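Protein GH61E from Thielavia terrestris is a lytic polysaccharide monooxygenase of family AA9 that oxidatively cleaves glycosidic bonds in crystalline and amorphous polysaccharides with an active-site copper. Local coordinates of one contact, PDB 3EJA (chain A, 1.90 Å), residues Pro69-Phe74 and Glu137-His142, beside the matching contact of the related lytic polysaccharide monooxygenase from Neurospora crassa, PDB 4QI8 (chain B, 1.10 Å), residues Pro73-Phe78 and Glu141-His146. Structure 2 is superposed on structure 1 by the backbone atoms of these residues (RMSD 0.26 Å); each is numbered along its deposited sequence.

Structure 1 (3EJA); sequences PGPVQF and EQIGLH. With SO4 (sulfate ion), chain C.
Val72 (chi1 168°) sets CG1 anti to the backbone N, 3.7 Å from Glu137 O, and CG2 against CG of Gln138 at 3.5 Å. Gln138, its CG anti to the backbone N (chi1 -160°), bends at chi2 and brings NE2 to Gly70 O in a weak hydrogen bond of 3.1 Å, while OE1 bonds to Tyr2 OH. The two form a non-hydrogen-bonded antiparallel pair between strands 72-78 and 130-140 of the beta sandwich; Val72 also touches Phe119 of the other sheet. On the opposite face Gln73 NE2 bonds to Glu137 OE2 at 2.8 Å; Tyr179 OH bonds to Glu137 OE2, Asn200 to Gln73 OE1, and Arg135 forms a salt bridge with Glu137. Past strand 130-140, Leu141 N bonds to Pro69 O, and the ring of His142, probably part of the O2 site, stacks on that of the magnesium ligand His68.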
loop_
_atom_site.group_PDB
_atom_site.type_symbol
_atom_site.label_atom_id
_atom_site.label_comp_id
_atom_site.label_asym_id
_atom_site.label_seq_id
_atom_site.Cartn_x
_atom_site.Cartn_y
_atom_site.Cartn_z
ATOM N N PRO A 69 14.527 0.950 6.155
ATOM C CA PRO A 69 14.481 -0.463 5.777
ATOM C C PRO A 69 13.084 -1.020 6.041
ATOM O O PRO A 69 12.474 -0.704 7.060
ATOM C CB PRO A 69 15.499 -1.112 6.722
ATOM C CG PRO A 69 15.571 -0.189 7.896
ATOM C CD PRO A 69 15.391 1.179 7.330
ATOM N N GLY A 70 12.581 -1.825 5.118
ATOM C CA GLY A 70 11.273 -2.462 5.290
ATOM C C GLY A 70 10.585 -2.690 3.960
ATOM O O GLY A 70 11.035 -2.162 2.928
ATOM N N PRO A 71 9.503 -3.495 3.965
ATOM C CA PRO A 71 8.818 -3.890 2.737
ATOM C C PRO A 71 7.902 -2.812 2.145
ATOM O O PRO A 71 7.336 -1.989 2.880
ATOM C CB PRO A 71 7.958 -5.075 3.192
ATOM C CG PRO A 71 7.624 -4.748 4.616
ATOM C CD PRO A 71 8.862 -4.081 5.164
ATOM N N VAL A 72 7.764 -2.855 0.822
ATOM C CA VAL A 72 6.747 -2.114 0.079
ATOM C C VAL A 72 5.676 -3.117 -0.346
ATOM O O VAL A 72 5.988 -4.206 -0.862
ATOM C CB VAL A 72 7.357 -1.413 -1.175
ATOM C CG1 VAL A 72 6.261 -0.891 -2.118
ATOM C CG2 VAL A 72 8.276 -0.271 -0.750
ATOM N N GLN A 73 4.412 -2.759 -0.118
ATOM C CA GLN A 73 3.289 -3.590 -0.532
ATOM C C GLN A 73 2.208 -2.724 -1.172
ATOM O O GLN A 73 2.056 -1.554 -0.803
ATOM C CB GLN A 73 2.725 -4.368 0.672
ATOM C CG GLN A 73 3.820 -5.068 1.516
ATOM C CD GLN A 73 3.278 -6.099 2.482
ATOM O OE1 GLN A 73 3.707 -7.249 2.464
ATOM N NE2 GLN A 73 2.327 -5.698 3.329
ATOM N N PHE A 74 1.491 -3.288 -2.146
ATOM C CA PHE A 74 0.350 -2.597 -2.764
ATOM C C PHE A 74 -0.903 -3.463 -2.675
ATOM O O PHE A 74 -0.835 -4.676 -2.871
ATOM C CB PHE A 74 0.645 -2.217 -4.231
ATOM C CG PHE A 74 1.748 -1.203 -4.378
ATOM C CD1 PHE A 74 1.485 0.158 -4.235
ATOM C CD2 PHE A 74 3.060 -1.616 -4.622
ATOM C CE1 PHE A 74 2.504 1.104 -4.349
ATOM C CE2 PHE A 74 4.089 -0.683 -4.726
ATOM C CZ PHE A 74 3.816 0.680 -4.590
ATOM N N GLU A 137 1.890 1.243 0.374
ATOM C CA GLU A 137 2.396 1.096 1.717
ATOM C C GLU A 137 3.898 0.828 1.724
ATOM O O GLU A 137 4.381 0.026 0.931
ATOM C CB GLU A 137 1.660 -0.069 2.380
ATOM C CG GLU A 137 2.239 -0.571 3.676
ATOM C CD GLU A 137 1.515 -1.807 4.139
ATOM O OE1 GLU A 137 0.577 -1.659 4.930
ATOM O OE2 GLU A 137 1.845 -2.915 3.679
ATOM N N GLN A 138 4.623 1.497 2.619
ATOM C CA GLN A 138 5.965 1.046 3.004
ATOM C C GLN A 138 6.015 1.013 4.522
ATOM O O GLN A 138 5.492 1.907 5.181
ATOM C CB GLN A 138 7.078 1.928 2.429
ATOM C CG GLN A 138 8.464 1.233 2.401
ATOM C CD GLN A 138 9.346 1.560 3.596
ATOM O OE1 GLN A 138 9.102 2.529 4.326
ATOM N NE2 GLN A 138 10.416 0.765 3.778
ATOM N N ILE A 139 6.608 -0.051 5.062
ATOM C CA ILE A 139 6.686 -0.237 6.507
ATOM C C ILE A 139 8.130 -0.079 6.971
ATOM O O ILE A 139 8.952 -0.975 6.769
ATOM C CB ILE A 139 6.124 -1.629 6.939
ATOM C CG1 ILE A 139 4.798 -1.927 6.221
ATOM C CG2 ILE A 139 5.980 -1.697 8.464
ATOM C CD1 ILE A 139 4.256 -3.346 6.436
ATOM N N GLY A 140 8.431 1.065 7.584
ATOM C CA GLY A 140 9.758 1.327 8.154
ATOM C C GLY A 140 9.949 0.507 9.412
ATOM O O GLY A 140 9.162 0.636 10.367
ATOM N N LEU A 141 10.981 -0.334 9.408
ATOM C CA LEU A 141 11.235 -1.282 10.512
ATOM C C LEU A 141 12.459 -0.956 11.395
ATOM O O LEU A 141 12.870 -1.770 12.245
ATOM C CB LEU A 141 11.345 -2.708 9.950
ATOM C CG LEU A 141 10.134 -3.283 9.204
ATOM C CD1 LEU A 141 10.469 -4.664 8.634
ATOM C CD2 LEU A 141 8.911 -3.362 10.131
ATOM N N HIS A 142 13.027 0.236 11.202
ATOM C CA HIS A 142 14.265 0.653 11.887
ATOM C C HIS A 142 14.134 0.818 13.410
ATOM O O HIS A 142 15.131 0.744 14.133
ATOM C CB HIS A 142 14.819 1.944 11.256
ATOM C CG HIS A 142 13.824 3.060 11.200
ATOM N ND1 HIS A 142 12.705 3.018 10.399
ATOM C CD2 HIS A 142 13.780 4.249 11.847
ATOM C CE1 HIS A 142 12.008 4.126 10.564
ATOM N NE2 HIS A 142 12.641 4.893 11.434
HETATM S S SO4 C . 12.585 7.972 13.593
HETATM O O1 SO4 C . 11.603 7.165 14.311
HETATM O O2 SO4 C . 13.883 7.822 14.243
HETATM O O3 SO4 C . 12.650 7.549 12.199
HETATM O O4 SO4 C . 12.185 9.378 13.643
#

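Structure 2 (4QI8); sequences PGPMQF and EHIGLH.
Met76 (chi1 -67°) sets CG anti to the carbonyl carbon, and bends at chi2 and chi3 carry SD across to CB of His142 at 3.5 Å and CE to 3.5 Å from Glu141 O. His142, its CG anti to the backbone N (chi1 -171°), brings NE2 to Gly74 O in a weak hydrogen bond of 2.8 Å, while ND1 bonds to Tyr2 OH. The two form a non-hydrogen-bonded antiparallel pair; Met76 also touches Phe123 of the other sheet. On the opposite face Gln77 NE2 bonds to Glu141 OE1 at 3.0 Å; Tyr185 OH bonds to Glu141 OE1, Asn206 to Gln77 OE1, and Arg139 forms a salt bridge with Glu141. Past strand 134-144, Leu145 N bonds to Pro73 O, and the ring of His146, probably part of the O2 site, stacks on that of the copper ligand His72.

Comparison
Both structures share the antiparallel strand pairing, with CA atoms that coincide within the error and common backbone bonds such as Ile139(A) N to Pro71(A) O and Ile143(B) N to Pro75(B) O. Ile139(A), Leu141(A) and His142(A) and their counterparts keep their places. The first exchange sets Val72(A) against Met76(B), both buried. Their CB atoms coincide, and CG2 of Val72(A) falls near CG of Met76(B), 0.7 Å apart. CG1 of Val72(A) has no counterpart in Met76(B), and SD and CE of Met76(B) have none in Val72(A): one methyl is absent and a thioether end is added, with the touch on Gln138(A) or His142(B) kept. There Gln138(A) stands against His142(B). The CG atoms lie 0.6 Å apart after superposition; CD of Gln138(A) falls near ND1 of His142(B), and NE2 of Gln138(A) near CE1 of His142(B), each pair 0.7 Å apart. The nitrogens that meet the shared carbonyl, Gly70(A) O or Gly74(B) O, are thus not the atoms that superpose, and the ring approaches this acceptor from a somewhat different place. On the other face, Gln73(A) and Gln77(B) differ by a shift within one rotamer; the amide-carboxylate bond to Glu137(A) or Glu141(B) is present in both.

Structure 2 (4QI8)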
loop_
_atom_site.group_PDB
_atom_site.type_symbol
_atom_site.label_atom_id
_atom_site.label_comp_id
_atom_site.label_asym_id
_atom_site.label_seq_id
_atom_site.Cartn_x
_atom_site.Cartn_y
_atom_site.Cartn_z
ATOM N N PRO B 73 14.443 1.114 6.213
ATOM C CA PRO B 73 14.426 -0.307 5.850
ATOM C C PRO B 73 13.055 -0.927 6.086
ATOM O O PRO B 73 12.434 -0.705 7.123
ATOM C CB PRO B 73 15.448 -0.912 6.805
ATOM C CG PRO B 73 15.373 -0.035 8.020
ATOM C CD PRO B 73 15.154 1.351 7.482
ATOM N N GLY B 74 12.600 -1.721 5.132
ATOM C CA GLY B 74 11.369 -2.455 5.268
ATOM C C GLY B 74 10.676 -2.627 3.935
ATOM O O GLY B 74 11.180 -2.180 2.898
ATOM N N PRO B 75 9.515 -3.288 3.955
ATOM C CA PRO B 75 8.854 -3.679 2.708
ATOM C C PRO B 75 7.880 -2.658 2.128
ATOM O O PRO B 75 7.111 -2.025 2.852
ATOM C CB PRO B 75 8.054 -4.910 3.129
ATOM C CG PRO B 75 7.686 -4.605 4.540
ATOM C CD PRO B 75 8.911 -3.962 5.119
ATOM N N MET B 76 7.911 -2.539 0.804
ATOM C CA MET B 76 6.761 -2.034 0.064
ATOM C C MET B 76 5.703 -3.120 -0.066
ATOM O O MET B 76 6.025 -4.296 -0.295
ATOM C CB MET B 76 7.150 -1.615 -1.352
ATOM C CG MET B 76 8.056 -0.422 -1.435
ATOM S SD MET B 76 7.336 1.108 -0.786
ATOM C CE MET B 76 5.893 1.276 -1.787
ATOM N N GLN B 77 4.437 -2.722 0.016
ATOM C CA GLN B 77 3.315 -3.618 -0.274
ATOM C C GLN B 77 2.246 -2.821 -1.015
ATOM O O GLN B 77 2.074 -1.625 -0.768
ATOM C CB GLN B 77 2.745 -4.253 1.003
ATOM C CG GLN B 77 3.823 -4.731 1.957
ATOM C CD GLN B 77 3.363 -5.708 3.028
ATOM O OE1 GLN B 77 4.113 -6.607 3.399
ATOM N NE2 GLN B 77 2.154 -5.530 3.540
ATOM N N PHE B 78 1.533 -3.489 -1.919
ATOM C CA PHE B 78 0.452 -2.866 -2.681
ATOM C C PHE B 78 -0.804 -3.722 -2.633
ATOM O O PHE B 78 -0.736 -4.953 -2.729
ATOM C CB PHE B 78 0.856 -2.655 -4.154
ATOM C CG PHE B 78 1.967 -1.658 -4.351
ATOM C CD1 PHE B 78 1.697 -0.295 -4.390
ATOM C CD2 PHE B 78 3.283 -2.079 -4.494
ATOM C CE1 PHE B 78 2.711 0.614 -4.573
ATOM C CE2 PHE B 78 4.301 -1.159 -4.657
ATOM C CZ PHE B 78 4.013 0.183 -4.695
ATOM N N GLU B 141 1.899 1.135 0.418
ATOM C CA GLU B 141 2.498 1.323 1.723
ATOM C C GLU B 141 3.956 0.924 1.721
ATOM O O GLU B 141 4.357 -0.048 1.078
ATOM C CB GLU B 141 1.759 0.578 2.838
ATOM C CG GLU B 141 2.050 -0.908 2.927
ATOM C CD GLU B 141 1.187 -1.640 3.944
ATOM O OE1 GLU B 141 0.854 -2.812 3.657
ATOM O OE2 GLU B 141 0.791 -1.048 4.978
ATOM N N HIS B 142 4.733 1.702 2.459
ATOM C CA HIS B 142 6.048 1.292 2.876
ATOM C C HIS B 142 6.018 1.156 4.392
ATOM O O HIS B 142 5.493 2.035 5.084
ATOM C CB HIS B 142 7.125 2.302 2.498
ATOM C CG HIS B 142 8.481 1.756 2.746
ATOM N ND1 HIS B 142 9.341 2.269 3.696
ATOM C CD2 HIS B 142 9.077 0.655 2.236
ATOM C CE1 HIS B 142 10.422 1.512 3.733
ATOM N NE2 HIS B 142 10.282 0.524 2.867
ATOM N N ILE B 143 6.600 0.074 4.904
ATOM C CA ILE B 143 6.639 -0.154 6.345
ATOM C C ILE B 143 8.078 -0.022 6.818
ATOM O O ILE B 143 8.902 -0.902 6.575
ATOM C CB ILE B 143 6.069 -1.538 6.740
ATOM C CG1 ILE B 143 4.754 -1.821 6.000
ATOM C CG2 ILE B 143 5.859 -1.569 8.233
ATOM C CD1 ILE B 143 4.151 -3.201 6.283
ATOM N N GLY B 144 8.394 1.091 7.476
ATOM C CA GLY B 144 9.729 1.320 7.999
ATOM C C GLY B 144 9.904 0.604 9.320
ATOM O O GLY B 144 9.177 0.877 10.279
ATOM N N LEU B 145 10.881 -0.299 9.364
ATOM C CA LEU B 145 11.041 -1.234 10.479
ATOM C C LEU B 145 12.279 -1.007 11.350
ATOM O O LEU B 145 12.596 -1.824 12.204
ATOM C CB LEU B 145 11.072 -2.671 9.946
ATOM C CG LEU B 145 9.784 -3.140 9.275
ATOM C CD1 LEU B 145 10.005 -4.509 8.680
ATOM C CD2 LEU B 145 8.618 -3.164 10.246
ATOM N N HIS B 146 12.994 0.088 11.124
ATOM C CA HIS B 146 14.265 0.306 11.807
ATOM C C HIS B 146 14.177 0.318 13.335
ATOM O O HIS B 146 15.165 -0.036 13.981
ATOM C CB HIS B 146 14.953 1.576 11.295
ATOM C CG HIS B 146 14.052 2.759 11.203
ATOM N ND1 HIS B 146 12.991 2.811 10.325
ATOM C CD2 HIS B 146 14.051 3.928 11.878
ATOM C CE1 HIS B 146 12.374 3.971 10.470
ATOM N NE2 HIS B 146 12.995 4.664 11.408
#